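Local coordinates for protein dUTPase (PDB 3H6X) that probably hydrolyses dUTP to dUMP and diphosphate, as a trimeric dUTPase with a jelly-roll beta-barrel, at residues B[30-35]-B[62-67]. Residues are numbered along the deposited sequence; the frame is centred on the assembly and turned at random.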
ATOM      1  N   TYR B  30      14.000  -2.592   3.513  1.00  5.29           N
ATOM      2  CA  TYR B  30      14.961  -3.693   3.434  1.00  5.50           C
ATOM      3  C   TYR B  30      14.585  -4.530   2.239  1.00  7.15           C
ATOM      4  O   TYR B  30      13.436  -4.932   2.101  1.00  7.00           O
ATOM      5  CB  TYR B  30      14.883  -4.554   4.707  1.00  6.74           C
ATOM      6  CG  TYR B  30      15.465  -3.826   5.891  1.00  5.81           C
ATOM      7  CD1 TYR B  30      14.688  -2.955   6.643  1.00  6.47           C
ATOM      8  CD2 TYR B  30      16.812  -3.975   6.229  1.00  7.75           C
ATOM      9  CE1 TYR B  30      15.236  -2.249   7.702  1.00  7.30           C
ATOM     10  CE2 TYR B  30      17.367  -3.275   7.287  1.00  7.23           C
ATOM     11  CZ  TYR B  30      16.571  -2.415   8.013  1.00  7.45           C
ATOM     12  OH  TYR B  30      17.102  -1.715   9.063  1.00  7.40           O
ATOM     13  N   ASP B  31      15.547  -4.793   1.358  1.00  7.49           N
ATOM     14  CA  ASP B  31      15.205  -5.469   0.102  1.00  8.18           C
ATOM     15  C   ASP B  31      15.216  -6.984   0.272  1.00  9.61           C
ATOM     16  O   ASP B  31      16.273  -7.584   0.455  1.00 11.31           O
ATOM     17  CB  ASP B  31      16.165  -5.033  -1.009  1.00 12.06           C
ATOM     18  CG  ASP B  31      16.027  -3.546  -1.345  1.00 13.90           C
ATOM     19  OD1 ASP B  31      14.879  -3.074  -1.494  1.00 15.94           O
ATOM     20  OD2 ASP B  31      17.062  -2.868  -1.484  1.00 18.76           O
ATOM     21  N   LEU B  32      14.031  -7.590   0.203  1.00  6.23           N
ATOM     22  CA  LEU B  32      13.899  -9.041   0.259  1.00  5.56           C
ATOM     23  C   LEU B  32      14.151  -9.634  -1.126  1.00  7.31           C
ATOM     24  O   LEU B  32      13.866  -9.007  -2.151  1.00  7.07           O
ATOM     25  CB  LEU B  32      12.507  -9.448   0.786  1.00  5.42           C
ATOM     26  CG  LEU B  32      12.304  -9.346   2.302  1.00  7.04           C
ATOM     27  CD1 LEU B  32      12.099  -7.905   2.742  1.00  8.53           C
ATOM     28  CD2 LEU B  32      11.094 -10.183   2.708  1.00  5.63           C
ATOM     29  N   LYS B  33      14.701 -10.842  -1.150  1.00  6.19           N
ATOM     30  CA  LYS B  33      15.148 -11.448  -2.401  1.00  8.20           C
ATOM     31  C   LYS B  33      14.425 -12.762  -2.662  1.00  9.00           C
ATOM     32  O   LYS B  33      13.834 -13.340  -1.758  1.00  8.38           O
ATOM     33  CB  LYS B  33      16.654 -11.698  -2.337  1.00  6.91           C
ATOM     34  CG  LYS B  33      17.489 -10.411  -2.365  1.00  9.06           C
ATOM     35  CD  LYS B  33      18.965 -10.697  -2.080  1.00 11.46           C
ATOM     36  CE  LYS B  33      19.801  -9.428  -2.272  1.00 15.82           C
ATOM     37  NZ  LYS B  33      21.240  -9.667  -1.922  1.00 20.86           N
ATOM     38  N   VAL B  34      14.471 -13.203  -3.922  1.00  6.64           N
ATOM     39  CA  VAL B  34      13.881 -14.458  -4.350  1.00  7.55           C
ATOM     40  C   VAL B  34      14.746 -15.613  -3.877  1.00  7.44           C
ATOM     41  O   VAL B  34      15.924 -15.640  -4.169  1.00  9.97           O
ATOM     42  CB  VAL B  34      13.758 -14.462  -5.895  1.00  8.31           C
ATOM     43  CG1 VAL B  34      13.261 -15.812  -6.386  1.00  9.28           C
ATOM     44  CG2 VAL B  34      12.804 -13.333  -6.336  1.00  8.85           C
ATOM     45  N   ALA B  35      14.167 -16.564  -3.138  1.00  6.97           N
ATOM     46  CA  ALA B  35      14.985 -17.585  -2.457  1.00  8.69           C
ATOM     47  C   ALA B  35      15.436 -18.691  -3.408  1.00 10.64           C
ATOM     48  O   ALA B  35      16.484 -19.310  -3.233  1.00 11.63           O
ATOM     49  CB  ALA B  35      14.217 -18.192  -1.306  1.00  9.09           C
ATOM     50  N   LEU B  62       5.476  -5.339   9.961  1.00  4.99           N
ATOM     51  CA  LEU B  62       6.370  -5.275   8.815  1.00  4.35           C
ATOM     52  C   LEU B  62       5.501  -5.224   7.570  1.00  5.50           C
ATOM     53  O   LEU B  62       4.691  -6.127   7.348  1.00  5.93           O
ATOM     54  CB  LEU B  62       7.246  -6.535   8.750  1.00  5.61           C
ATOM     55  CG  LEU B  62       8.086  -6.682   7.460  1.00  5.62           C
ATOM     56  CD1 LEU B  62       9.114  -5.584   7.319  1.00  6.57           C
ATOM     57  CD2 LEU B  62       8.775  -8.041   7.441  1.00  6.60           C
ATOM     58  N   TYR B  63       5.646  -4.181   6.763  1.00  5.37           N
ATOM     59  CA  TYR B  63       4.896  -4.085   5.513  1.00  5.27           C
ATOM     60  C   TYR B  63       5.812  -4.453   4.370  1.00  6.20           C
ATOM     61  O   TYR B  63       6.991  -4.079   4.376  1.00  6.87           O
ATOM     62  CB  TYR B  63       4.444  -2.650   5.271  1.00  5.27           C
ATOM     63  CG  TYR B  63       3.349  -2.184   6.191  1.00  5.70           C
ATOM     64  CD1 TYR B  63       2.202  -2.950   6.367  1.00  7.69           C
ATOM     65  CD2 TYR B  63       3.451  -0.987   6.873  1.00 11.88           C
ATOM     66  CE1 TYR B  63       1.187  -2.526   7.220  1.00  8.22           C
ATOM     67  CE2 TYR B  63       2.443  -0.562   7.729  1.00 14.40           C
ATOM     68  CZ  TYR B  63       1.317  -1.341   7.886  1.00 12.00           C
ATOM     69  OH  TYR B  63       0.300  -0.931   8.720  1.00 12.39           O
ATOM     70  N   LEU B  64       5.278  -5.188   3.398  1.00  5.07           N
ATOM     71  CA  LEU B  64       6.035  -5.496   2.178  1.00  5.16           C
ATOM     72  C   LEU B  64       5.456  -4.683   1.044  1.00  6.06           C
ATOM     73  O   LEU B  64       4.259  -4.756   0.784  1.00  5.55           O
ATOM     74  CB  LEU B  64       5.876  -6.970   1.822  1.00  5.41           C
ATOM     75  CG  LEU B  64       6.264  -7.981   2.896  1.00  8.90           C
ATOM     76  CD1 LEU B  64       6.089  -9.393   2.343  1.00 11.93           C
ATOM     77  CD2 LEU B  64       7.698  -7.720   3.352  1.00  9.50           C
ATOM     78  N   PHE B  65       6.299  -3.885   0.395  1.00  5.87           N
ATOM     79  CA  PHE B  65       5.872  -3.084  -0.747  1.00  7.43           C
ATOM     80  C   PHE B  65       6.547  -3.562  -2.008  1.00  7.84           C
ATOM     81  O   PHE B  65       7.659  -4.096  -1.987  1.00  6.91           O
ATOM     82  CB  PHE B  65       6.214  -1.593  -0.550  1.00  7.07           C
ATOM     83  CG  PHE B  65       5.587  -0.986   0.669  1.00  8.19           C
ATOM     84  CD1 PHE B  65       4.232  -0.693   0.699  1.00  8.93           C
ATOM     85  CD2 PHE B  65       6.357  -0.708   1.784  1.00  7.15           C
ATOM     86  CE1 PHE B  65       3.653  -0.132   1.839  1.00  8.90           C
ATOM     87  CE2 PHE B  65       5.792  -0.154   2.915  1.00  7.20           C
ATOM     88  CZ  PHE B  65       4.437   0.148   2.938  1.00  7.11           C
ATOM     89  N   ASP B  66       5.867  -3.348  -3.125  1.00  8.13           N
ATOM     90  CA  ASP B  66       6.435  -3.650  -4.422  1.00  8.01           C
ATOM     91  C   ASP B  66       7.698  -2.808  -4.617  1.00  9.16           C
ATOM     92  O   ASP B  66       7.838  -1.724  -4.050  1.00  7.47           O
ATOM     93  CB  ASP B  66       5.435  -3.224  -5.505  1.00  8.74           C
ATOM     94  CG  ASP B  66       5.235  -4.280  -6.561  1.00 11.26           C
ATOM     95  OD1 ASP B  66       6.122  -5.155  -6.723  1.00 15.12           O
ATOM     96  OD2 ASP B  66       4.169  -4.264  -7.197  1.00 10.81           O
ATOM     97  N   ARG B  67       8.626  -3.310  -5.409  1.00 10.74           N
ATOM     98  CA  ARG B  67       9.727  -2.470  -5.881  1.00 11.41           C
ATOM     99  C   ARG B  67       9.228  -1.678  -7.067  1.00  9.67           C
ATOM    100  O   ARG B  67       8.459  -2.191  -7.876  1.00 10.99           O
ATOM    101  CB  ARG B  67      10.913  -3.329  -6.303  1.00 12.92           C
ATOM    102  CG  ARG B  67      11.556  -4.126  -5.176  1.00 16.45           C
ATOM    103  CD  ARG B  67      12.884  -4.692  -5.623  1.00 21.76           C
ATOM    104  NE  ARG B  67      13.909  -3.661  -5.727  1.00 23.94           N
ATOM    105  CZ  ARG B  67      14.811  -3.593  -6.700  1.00 29.92           C
ATOM    106  NH1 ARG B  67      14.814  -4.499  -7.678  1.00 38.05           N
ATOM    107  NH2 ARG B  67      15.698  -2.618  -6.708  1.00 24.60           N
TER
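L64 and L32 meet through methyl groups, while R67 approaches D31 with opposite charge; the two segments bury 127 Å² in all, most of it from these four residues. The CA atoms of L32 and L64 are 8.8 Å apart, too far for neighbouring strands of one sheet, so side chains must close the gap. At the start of 62-67, CB of L62 points toward the other strand, but the side chain comes no nearer than 5.7 Å, from its CD2 to CD2 of L32. L64 does touch: its CD2 reaches CD2 of L32 at 4.2 Å and CD1 of the same leucine at 4.4 Å, so one methyl faces both branches of its partner. The torsions explain this, since CD1 of L64 lies anti to CA (chi2 -178°), leaving CD2 directed at L32. Both leucines are buried. R67 follows, its chain bent at CG-CD (chi3 73°), which brings NE to 4.4 Å from OD1 of D31, oblique to the guanidinium plane; at most a weak electrostatic attraction is likely. A long, weak ion pair links OD2 of D31 to R118, whose NH2 is close to that of R67. D31 and R67 belong to sequence motifs that build the active site in related dUTPases, so the contact probably joins two parts of it. Strand 118-126 lies between 30-33 and 60-66, antiparallel to both, so these run in the same sense, though twisted against each other; 30-33 is an edge strand within this chain. Beyond 60-66 runs strand 82-85, whose I85 packs on L64, while V52 of strand 52-55 touches L32.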